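Local coordinates for acyl-coenzyme A oxidase (Caenorhabditis elegans, PDB 5K3J), which catalyses the FAD-dependent, oxygen-consuming desaturation of ascaroside-CoA side chains that opens peroxisomal beta-oxidation in pheromone biosynthesis, at residues G288-R293 / A379-L384; A297-L302 / C429-E434. All blocks are in the same frame, centred on the assembly; numbering follows the deposited sequence.

Contact 1: G288-R293 / A379-L384; sequences GMVKIR and ADLHAL. With 6QA (~{S}-[2-[3-[[(2~{R})-4-[[[(2~{R},3~{S},4~{R},5~{R})-5-(6-aminopurin-9-yl)-4-oxidanyl-3-phosphonooxy-oxolan-2-yl]methoxy-oxidanyl-phosphoryl]oxy-oxidanyl-phosphoryl]oxy-3,3-dimethyl-2-oxidanyl-butanoyl]amino]propanoylamino]ethyl] 5-[(2~{R},3~{R},5~{R},6~{S})-6-methyl-3,5-bis(oxidanyl)oxan-2-yl]oxypentanethioate), chain E.
In the acyl-CoA pocket of the helical C-alpha1 domain, Val-290 and Arg-293 of helix 287-315 meet Leu-381 and His-382 at the start of helix 379-405. The axes of the two short segments pass 10.0 Å apart at 51°. The apolar half of the contact is a touch of methyls, Val-290 CG1 lying 4.0 Å from Leu-381 CD2; Tyr-363 of helix 343-363 packs on both residues.

The polar half faces the bound ascaroside-CoA substrate. Arg-293 runs extended from CG to NE, which carries NH1 to the edge of the His-382 ring, 3.6 Å from CE1, with guanidinium and imidazole planes 68° apart. Arg-293 NE is hydrogen-bonded to Ala-432 O, while NH2 stands 2.6 Å from O57, a pantetheine amide oxygen of the ligand, in keeping with the role of Arg-293 in substrate binding. A hydrogen bond between His-382 NE2 and Gln-441 OE1 limits rotation of the ring. With CG anti to the backbone N (chi1 162°), the imidazole turns one face to the adenine, whose C44 lies 3.6 Å above its plane, offset toward the rim, and His-382 ND1 is 3.2 Å from the adenine amino nitrogen N45.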
loop_
_atom_site.group_PDB
_atom_site.type_symbol
_atom_site.label_atom_id
_atom_site.label_comp_id
_atom_site.label_asym_id
_atom_site.label_seq_id
_atom_site.Cartn_x
_atom_site.Cartn_y
_atom_site.Cartn_z
ATOM N N GLY A 288 -6.458 -26.900 7.060
ATOM C CA GLY A 288 -7.241 -25.887 6.377
ATOM C C GLY A 288 -6.394 -24.680 6.028
ATOM O O GLY A 288 -6.555 -24.074 4.968
ATOM N N MET A 289 -5.478 -24.339 6.928
ATOM C CA MET A 289 -4.581 -23.209 6.730
ATOM C C MET A 289 -3.630 -23.435 5.561
ATOM O O MET A 289 -3.382 -22.524 4.772
ATOM C CB MET A 289 -3.782 -22.943 8.003
ATOM C CG MET A 289 -4.314 -21.798 8.843
ATOM S SD MET A 289 -4.083 -22.094 10.607
ATOM C CE MET A 289 -2.402 -22.714 10.639
ATOM N N VAL A 290 -3.103 -24.652 5.460
ATOM C CA VAL A 290 -2.141 -24.997 4.421
ATOM C C VAL A 290 -2.794 -24.986 3.041
ATOM O O VAL A 290 -2.140 -24.681 2.045
ATOM C CB VAL A 290 -1.492 -26.377 4.707
ATOM C CG1 VAL A 290 -0.581 -26.819 3.562
ATOM C CG2 VAL A 290 -0.712 -26.324 6.008
ATOM N N LYS A 291 -4.086 -25.290 2.980
ATOM C CA LYS A 291 -4.793 -25.232 1.705
ATOM C C LYS A 291 -4.788 -23.803 1.170
ATOM O O LYS A 291 -4.532 -23.575 -0.015
ATOM C CB LYS A 291 -6.232 -25.732 1.829
ATOM C CG LYS A 291 -6.931 -25.814 0.482
ATOM C CD LYS A 291 -8.424 -25.993 0.626
ATOM C CE LYS A 291 -9.170 -25.005 -0.259
ATOM N NZ LYS A 291 -8.705 -25.049 -1.675
ATOM N N ILE A 292 -5.063 -22.848 2.054
ATOM C CA ILE A 292 -5.055 -21.435 1.694
ATOM C C ILE A 292 -3.667 -20.995 1.241
ATOM O O ILE A 292 -3.513 -20.442 0.154
ATOM C CB ILE A 292 -5.504 -20.543 2.870
ATOM C CG1 ILE A 292 -6.945 -20.868 3.274
ATOM C CG2 ILE A 292 -5.355 -19.071 2.505
ATOM C CD1 ILE A 292 -7.951 -20.699 2.155
ATOM N N ARG A 293 -2.665 -21.255 2.080
ATOM C CA ARG A 293 -1.283 -20.859 1.804
ATOM C C ARG A 293 -0.761 -21.434 0.494
ATOM O O ARG A 293 -0.074 -20.751 -0.267
ATOM C CB ARG A 293 -0.364 -21.293 2.947
ATOM C CG ARG A 293 -0.576 -20.551 4.256
ATOM C CD ARG A 293 0.217 -21.209 5.377
ATOM N NE ARG A 293 0.015 -20.546 6.659
ATOM C CZ ARG A 293 0.077 -21.158 7.837
ATOM N NH1 ARG A 293 0.330 -22.458 7.904
ATOM N NH2 ARG A 293 -0.120 -20.469 8.949
ATOM N N ALA A 379 5.243 -31.753 6.617
ATOM C CA ALA A 379 6.152 -30.733 7.123
ATOM C C ALA A 379 6.878 -30.017 5.985
ATOM O O ALA A 379 7.127 -28.815 6.058
ATOM C CB ALA A 379 7.157 -31.351 8.083
ATOM N N ASP A 380 7.211 -30.759 4.934
ATOM C CA ASP A 380 7.936 -30.192 3.800
ATOM C C ASP A 380 7.069 -29.236 2.990
ATOM O O ASP A 380 7.573 -28.288 2.386
ATOM C CB ASP A 380 8.471 -31.301 2.896
ATOM C CG ASP A 380 9.556 -32.117 3.562
ATOM O OD1 ASP A 380 9.383 -32.486 4.744
ATOM O OD2 ASP A 380 10.587 -32.380 2.908
ATOM N N LEU A 381 5.766 -29.491 2.972
ATOM C CA LEU A 381 4.843 -28.622 2.257
ATOM C C LEU A 381 4.525 -27.380 3.079
ATOM O O LEU A 381 4.478 -26.271 2.542
ATOM C CB LEU A 381 3.553 -29.363 1.905
ATOM C CG LEU A 381 2.463 -28.464 1.321
ATOM C CD1 LEU A 381 2.988 -27.712 0.109
ATOM C CD2 LEU A 381 1.227 -29.263 0.964
ATOM N N HIS A 382 4.309 -27.571 4.379
ATOM C CA HIS A 382 3.988 -26.465 5.278
ATOM C C HIS A 382 5.009 -25.342 5.189
ATOM O O HIS A 382 4.652 -24.171 5.072
ATOM C CB HIS A 382 3.900 -26.949 6.725
ATOM C CG HIS A 382 3.991 -25.842 7.732
ATOM N ND1 HIS A 382 2.931 -25.010 8.024
ATOM C CD2 HIS A 382 5.022 -25.421 8.503
ATOM C CE1 HIS A 382 3.303 -24.129 8.936
ATOM N NE2 HIS A 382 4.567 -24.356 9.243
ATOM N N ALA A 383 6.282 -25.714 5.236
ATOM C CA ALA A 383 7.362 -24.737 5.253
ATOM C C ALA A 383 7.540 -24.047 3.907
ATOM O O ALA A 383 7.831 -22.854 3.859
ATOM C CB ALA A 383 8.644 -25.392 5.669
ATOM N N LEU A 384 7.378 -24.798 2.820
ATOM C CA LEU A 384 7.452 -24.215 1.485
ATOM C C LEU A 384 6.385 -23.135 1.329
ATOM O O LEU A 384 6.683 -22.000 0.957
ATOM C CB LEU A 384 7.283 -25.283 0.403
ATOM C CG LEU A 384 7.240 -24.714 -1.019
ATOM C CD1 LEU A 384 8.504 -23.914 -1.319
ATOM C CD2 LEU A 384 7.026 -25.808 -2.056
HETATM P P26 6QA E . 1.850 -23.554 17.283
HETATM P P29 6QA E . 4.029 -25.360 18.329
HETATM P P50 6QA E . 9.994 -26.747 14.904
HETATM O O01 6QA E . -7.676 -14.871 -0.117
HETATM C C02 6QA E . -8.186 -15.972 0.667
HETATM C C03 6QA E . -8.784 -15.264 1.894
HETATM O O04 6QA E . -9.059 -16.135 2.893
HETATM C C05 6QA E . -7.972 -16.541 3.662
HETATM C C06 6QA E . -8.256 -16.141 5.136
HETATM C C07 6QA E . -7.581 -17.194 6.045
HETATM C C08 6QA E . -8.295 -17.208 7.395
HETATM C C09 6QA E . -7.358 -16.914 8.492
HETATM S S10 6QA E . -7.418 -18.162 9.878
HETATM C C11 6QA E . -5.796 -18.840 10.330
HETATM C C12 6QA E . -4.604 -18.073 9.838
HETATM N N13 6QA E . -3.742 -17.865 10.940
HETATM C C14 6QA E . -2.414 -18.440 10.981
HETATM C C15 6QA E . -1.478 -18.176 12.214
HETATM C C16 6QA E . -1.086 -19.568 12.814
HETATM N N17 6QA E . 0.358 -19.647 13.107
HETATM C C18 6QA E . 0.798 -20.618 14.117
HETATM C C19 6QA E . 2.286 -20.727 14.441
HETATM O O20 6QA E . 2.982 -19.696 13.778
HETATM C C21 6QA E . 2.868 -22.101 14.004
HETATM C C22 6QA E . 4.354 -22.063 14.572
HETATM C C23 6QA E . 2.781 -22.224 12.447
HETATM C C24 6QA E . 2.177 -23.328 14.592
HETATM O O25 6QA E . 2.725 -23.698 15.873
HETATM O O27 6QA E . 1.476 -22.100 17.610
HETATM O O28 6QA E . 2.845 -24.202 18.508
HETATM O O30 6QA E . 3.507 -26.641 18.990
HETATM O O31 6QA E . 4.376 -25.553 16.696
HETATM C C32 6QA E . 5.651 -25.404 16.197
HETATM C C33 6QA E . 6.211 -26.860 15.906
HETATM O O34 6QA E . 5.317 -27.592 15.361
HETATM C C35 6QA E . 5.758 -27.958 13.839
HETATM N N36 6QA E . 4.671 -27.563 12.927
HETATM C C37 6QA E . 3.989 -26.415 12.969
HETATM N N38 6QA E . 3.062 -26.372 12.012
HETATM C C39 6QA E . 3.134 -27.542 11.315
HETATM C C40 6QA E . 4.147 -28.306 11.895
HETATM N N41 6QA E . 4.425 -29.538 11.386
HETATM C C42 6QA E . 3.736 -29.997 10.341
HETATM N N43 6QA E . 2.747 -29.290 9.757
HETATM C C44 6QA E . 2.418 -28.078 10.207
HETATM N N45 6QA E . 1.342 -27.309 9.572
HETATM C C46 6QA E . 6.872 -27.343 13.585
HETATM O O47 6QA E . 7.900 -28.311 13.080
HETATM C C48 6QA E . 7.362 -26.726 14.892
HETATM O O49 6QA E . 8.497 -27.368 15.372
HETATM O O51 6QA E . 10.706 -26.235 16.120
HETATM O O52 6QA E . 9.794 -25.606 13.892
HETATM O O53 6QA E . 10.793 -27.828 14.229
HETATM O O54 6QA E . 5.279 -24.902 19.037
HETATM O O55 6QA E . 0.584 -24.384 17.192
HETATM O O56 6QA E . -0.005 -21.298 14.686
HETATM O O57 6QA E . -2.006 -19.121 10.100
HETATM O O58 6QA E . -6.669 -15.905 8.408
HETATM O O59 6QA E . -10.024 -14.586 1.555
HETATM C C60 6QA E . -10.995 -15.471 0.984
HETATM C C61 6QA E . -12.209 -14.589 0.799
HETATM C C62 6QA E . -10.451 -16.119 -0.317
HETATM C C63 6QA E . -9.154 -16.777 -0.105
HETATM O O64 6QA E . -11.408 -17.134 -0.783
#

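Contact 2: A297-L302 / C429-E434; sequences AMEQGL and CTYAGE. Unlike the reference sequence in segment 429-434: Ala-432 (reference Glu). With 6QA (~{S}-[2-[3-[[(2~{R})-4-[[[(2~{R},3~{S},4~{R},5~{R})-5-(6-aminopurin-9-yl)-4-oxidanyl-3-phosphonooxy-oxolan-2-yl]methoxy-oxidanyl-phosphoryl]oxy-oxidanyl-phosphoryl]oxy-3,3-dimethyl-2-oxidanyl-butanoyl]amino]propanoylamino]ethyl] 5-[(2~{R},3~{R},5~{R},6~{S})-6-methyl-3,5-bis(oxidanyl)oxan-2-yl]oxypentanethioate), chain E.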
loop_
_atom_site.group_PDB
_atom_site.type_symbol
_atom_site.label_atom_id
_atom_site.label_comp_id
_atom_site.label_asym_id
_atom_site.label_seq_id
_atom_site.Cartn_x
_atom_site.Cartn_y
_atom_site.Cartn_z
ATOM N N ALA A 297 -0.429 -18.466 -3.936
ATOM C CA ALA A 297 0.572 -18.163 -4.950
ATOM C C ALA A 297 -0.160 -17.958 -6.273
ATOM O O ALA A 297 0.141 -17.037 -7.034
ATOM C CB ALA A 297 1.608 -19.270 -5.064
ATOM N N MET A 298 -1.140 -18.821 -6.518
ATOM C CA MET A 298 -2.030 -18.714 -7.663
ATOM C C MET A 298 -2.853 -17.433 -7.604
ATOM O O MET A 298 -2.913 -16.675 -8.571
ATOM C CB MET A 298 -2.955 -19.925 -7.713
ATOM C CG MET A 298 -4.055 -19.827 -8.746
ATOM S SD MET A 298 -3.424 -19.924 -10.424
ATOM C CE MET A 298 -2.738 -21.576 -10.405
ATOM N N GLU A 299 -3.484 -17.203 -6.454
ATOM C CA GLU A 299 -4.424 -16.101 -6.275
ATOM C C GLU A 299 -3.732 -14.737 -6.203
ATOM O O GLU A 299 -4.226 -13.751 -6.758
ATOM C CB GLU A 299 -5.250 -16.324 -5.011
ATOM C CG GLU A 299 -6.320 -15.279 -4.772
ATOM C CD GLU A 299 -6.986 -15.431 -3.421
ATOM O OE1 GLU A 299 -6.307 -15.876 -2.473
ATOM O OE2 GLU A 299 -8.188 -15.106 -3.305
ATOM N N GLN A 300 -2.592 -14.675 -5.518
ATOM C CA GLN A 300 -1.818 -13.443 -5.478
ATOM C C GLN A 300 -1.011 -13.318 -6.760
ATOM O O GLN A 300 -0.261 -12.361 -6.942
ATOM C CB GLN A 300 -0.906 -13.398 -4.247
ATOM C CG GLN A 300 -1.610 -13.416 -2.908
ATOM C CD GLN A 300 -1.956 -12.033 -2.411
ATOM O OE1 GLN A 300 -1.313 -11.052 -2.774
ATOM N NE2 GLN A 300 -2.977 -11.949 -1.571
ATOM N N GLY A 301 -1.191 -14.280 -7.658
ATOM C CA GLY A 301 -0.678 -14.166 -9.006
ATOM C C GLY A 301 -1.717 -13.532 -9.914
ATOM O O GLY A 301 -1.374 -12.829 -10.866
ATOM N N LEU A 302 -2.994 -13.741 -9.594
ATOM C CA LEU A 302 -4.090 -13.272 -10.445
ATOM C C LEU A 302 -4.534 -11.833 -10.142
ATOM O O LEU A 302 -4.794 -11.071 -11.074
ATOM C CB LEU A 302 -5.285 -14.223 -10.336
ATOM C CG LEU A 302 -5.077 -15.570 -11.036
ATOM C CD1 LEU A 302 -6.187 -16.563 -10.713
ATOM C CD2 LEU A 302 -4.966 -15.369 -12.542
ATOM N N CYS A 429 -0.783 -10.532 3.354
ATOM C CA CYS A 429 0.426 -10.382 4.143
ATOM C C CYS A 429 0.140 -10.556 5.632
ATOM O O CYS A 429 1.056 -10.511 6.455
ATOM C CB CYS A 429 1.055 -9.012 3.895
ATOM S SG CYS A 429 1.753 -8.776 2.245
ATOM N N THR A 430 -1.130 -10.749 5.976
ATOM C CA THR A 430 -1.529 -10.829 7.375
ATOM C C THR A 430 -2.342 -12.089 7.657
ATOM O O THR A 430 -1.959 -12.894 8.505
ATOM C CB THR A 430 -2.346 -9.593 7.798
ATOM O OG1 THR A 430 -1.512 -8.427 7.756
ATOM C CG2 THR A 430 -2.888 -9.776 9.208
ATOM N N TYR A 431 -3.459 -12.265 6.952
ATOM C CA TYR A 431 -4.288 -13.448 7.168
ATOM C C TYR A 431 -3.519 -14.688 6.736
ATOM O O TYR A 431 -2.512 -14.578 6.036
ATOM C CB TYR A 431 -5.639 -13.344 6.428
ATOM C CG TYR A 431 -5.591 -13.303 4.904
ATOM C CD1 TYR A 431 -5.056 -14.355 4.163
ATOM C CD2 TYR A 431 -6.138 -12.234 4.208
ATOM C CE1 TYR A 431 -5.029 -14.322 2.781
ATOM C CE2 TYR A 431 -6.116 -12.193 2.822
ATOM C CZ TYR A 431 -5.563 -13.241 2.114
ATOM O OH TYR A 431 -5.539 -13.206 0.736
ATOM N N ALA A 432 -4.007 -15.857 7.141
ATOM C CA ALA A 432 -3.358 -17.131 6.836
ATOM C C ALA A 432 -1.893 -17.132 7.273
ATOM O O ALA A 432 -1.047 -17.778 6.654
ATOM C CB ALA A 432 -3.472 -17.448 5.348
ATOM N N GLY A 433 -1.607 -16.413 8.354
ATOM C CA GLY A 433 -0.269 -16.351 8.914
ATOM C C GLY A 433 0.415 -15.018 8.679
ATOM O O GLY A 433 0.618 -14.614 7.536
ATOM N N GLU A 434 0.763 -14.332 9.763
ATOM C CA GLU A 434 1.531 -13.092 9.675
ATOM C C GLU A 434 2.848 -13.361 8.941
ATOM O O GLU A 434 3.555 -14.316 9.265
ATOM C CB GLU A 434 1.786 -12.520 11.076
ATOM C CG GLU A 434 1.932 -11.004 11.134
ATOM C CD GLU A 434 3.169 -10.500 10.413
ATOM O OE1 GLU A 434 4.276 -10.993 10.720
ATOM O OE2 GLU A 434 3.033 -9.621 9.534
HETATM P P26 6QA E . 1.850 -23.554 17.283
HETATM P P29 6QA E . 4.029 -25.360 18.329
HETATM P P50 6QA E . 9.994 -26.747 14.904
HETATM O O01 6QA E . -7.676 -14.871 -0.117
HETATM C C02 6QA E . -8.186 -15.972 0.667
HETATM C C03 6QA E . -8.784 -15.264 1.894
HETATM O O04 6QA E . -9.059 -16.135 2.893
HETATM C C05 6QA E . -7.972 -16.541 3.662
HETATM C C06 6QA E . -8.256 -16.141 5.136
HETATM C C07 6QA E . -7.581 -17.194 6.045
HETATM C C08 6QA E . -8.295 -17.208 7.395
HETATM C C09 6QA E . -7.358 -16.914 8.492
HETATM S S10 6QA E . -7.418 -18.162 9.878
HETATM C C11 6QA E . -5.796 -18.840 10.330
HETATM C C12 6QA E . -4.604 -18.073 9.838
HETATM N N13 6QA E . -3.742 -17.865 10.940
HETATM C C14 6QA E . -2.414 -18.440 10.981
HETATM C C15 6QA E . -1.478 -18.176 12.214
HETATM C C16 6QA E . -1.086 -19.568 12.814
HETATM N N17 6QA E . 0.358 -19.647 13.107
HETATM C C18 6QA E . 0.798 -20.618 14.117
HETATM C C19 6QA E . 2.286 -20.727 14.441
HETATM O O20 6QA E . 2.982 -19.696 13.778
HETATM C C21 6QA E . 2.868 -22.101 14.004
HETATM C C22 6QA E . 4.354 -22.063 14.572
HETATM C C23 6QA E . 2.781 -22.224 12.447
HETATM C C24 6QA E . 2.177 -23.328 14.592
HETATM O O25 6QA E . 2.725 -23.698 15.873
HETATM O O27 6QA E . 1.476 -22.100 17.610
HETATM O O28 6QA E . 2.845 -24.202 18.508
HETATM O O30 6QA E . 3.507 -26.641 18.990
HETATM O O31 6QA E . 4.376 -25.553 16.696
HETATM C C32 6QA E . 5.651 -25.404 16.197
HETATM C C33 6QA E . 6.211 -26.860 15.906
HETATM O O34 6QA E . 5.317 -27.592 15.361
HETATM C C35 6QA E . 5.758 -27.958 13.839
HETATM N N36 6QA E . 4.671 -27.563 12.927
HETATM C C37 6QA E . 3.989 -26.415 12.969
HETATM N N38 6QA E . 3.062 -26.372 12.012
HETATM C C39 6QA E . 3.134 -27.542 11.315
HETATM C C40 6QA E . 4.147 -28.306 11.895
HETATM N N41 6QA E . 4.425 -29.538 11.386
HETATM C C42 6QA E . 3.736 -29.997 10.341
HETATM N N43 6QA E . 2.747 -29.290 9.757
HETATM C C44 6QA E . 2.418 -28.078 10.207
HETATM N N45 6QA E . 1.342 -27.309 9.572
HETATM C C46 6QA E . 6.872 -27.343 13.585
HETATM O O47 6QA E . 7.900 -28.311 13.080
HETATM C C48 6QA E . 7.362 -26.726 14.892
HETATM O O49 6QA E . 8.497 -27.368 15.372
HETATM O O51 6QA E . 10.706 -26.235 16.120
HETATM O O52 6QA E . 9.794 -25.606 13.892
HETATM O O53 6QA E . 10.793 -27.828 14.229
HETATM O O54 6QA E . 5.279 -24.902 19.037
HETATM O O55 6QA E . 0.584 -24.384 17.192
HETATM O O56 6QA E . -0.005 -21.298 14.686
HETATM O O57 6QA E . -2.006 -19.121 10.100
HETATM O O58 6QA E . -6.669 -15.905 8.408
HETATM O O59 6QA E . -10.024 -14.586 1.555
HETATM C C60 6QA E . -10.995 -15.471 0.984
HETATM C C61 6QA E . -12.209 -14.589 0.799
HETATM C C62 6QA E . -10.451 -16.119 -0.317
HETATM C C63 6QA E . -9.154 -16.777 -0.105
HETATM O O64 6QA E . -11.408 -17.134 -0.783
HETATM O O HOH W 1 -4.453 -14.538 -1.501
#
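The phenol ring of Tyr-431 and the side-chain amide of Gln-300 approach from opposite directions with their planes 59° apart. Over one face of the ring lies the ascaroside, its sugar carbon C03 3.8 Å above the plane and displaced toward the rim; at the edge, in plane, are Ala-432 CB and a water molecule. Tyr-431 CG sits between the backbone N and the carbonyl carbon (chi1 65°), which directs the hydroxyl at helix 287-315.

The two segments meet largely through that water. It donates to Glu-299 OE1 (2.5 Å), accepts from Gln-300 NE2 (3.0 Å) and is also bonded to Tyr-431 OH (2.8 Å), whereas Tyr-431 OH and Gln-300 NE2 themselves are 3.7 Å apart. Gln-300 NE2 also donates to Ala-425 O, so its amide nitrogen is gripped by two bonds. Glu-299, extended beyond CG, receives a further hydrogen bond from the sugar hydroxyl O01 to OE1 (2.9 Å). This agrees with its established importance for binding and selecting the short-chain ascaroside.

At the other end of the acyl chain, Ala-432 N donates to the thioester oxygen O58 over 2.9 Å, nearly straight at 170°. In the reference sequence position 432 is a glutamate, the predicted proton acceptor. Two residues on, Glu-434 caps helix 435-450 through OE1 to Met-436 N; it also binds FAD and forms a salt bridge with Arg-341 of the second subunit.

Segment 429-434 lies in the loop between helices 418-426 and 435-450. It faces the kinked part of helix 287-315, while helix 379-405 packs on Gln-300 and Cys-429, and helix 343-363 covers Met-298 and Leu-302.

In the fold
From the N terminus, helix 287-315 supplies the first halves of both contacts, 288-293 and then 297-302, separated by three residues. Contact 1 closes a largely helical loop of 85 residues when the chain returns at 379-384. Contact 2 closes one of 126 residues at 429-434, so the two loops cross. Their centres are 12 Å apart, and they meet directly where Ile-292 CG2 packs 3.8 Å from Ala-432 CB. Together they tie helix 287-315 to helix 379-405 and to the loop before helix 435-450, all within the C-alpha1 range. Contact 1 reaches from the adenine to the pantetheine and acyl chain, contact 2 from the pantetheine to the thioester and sugar; both approach O57.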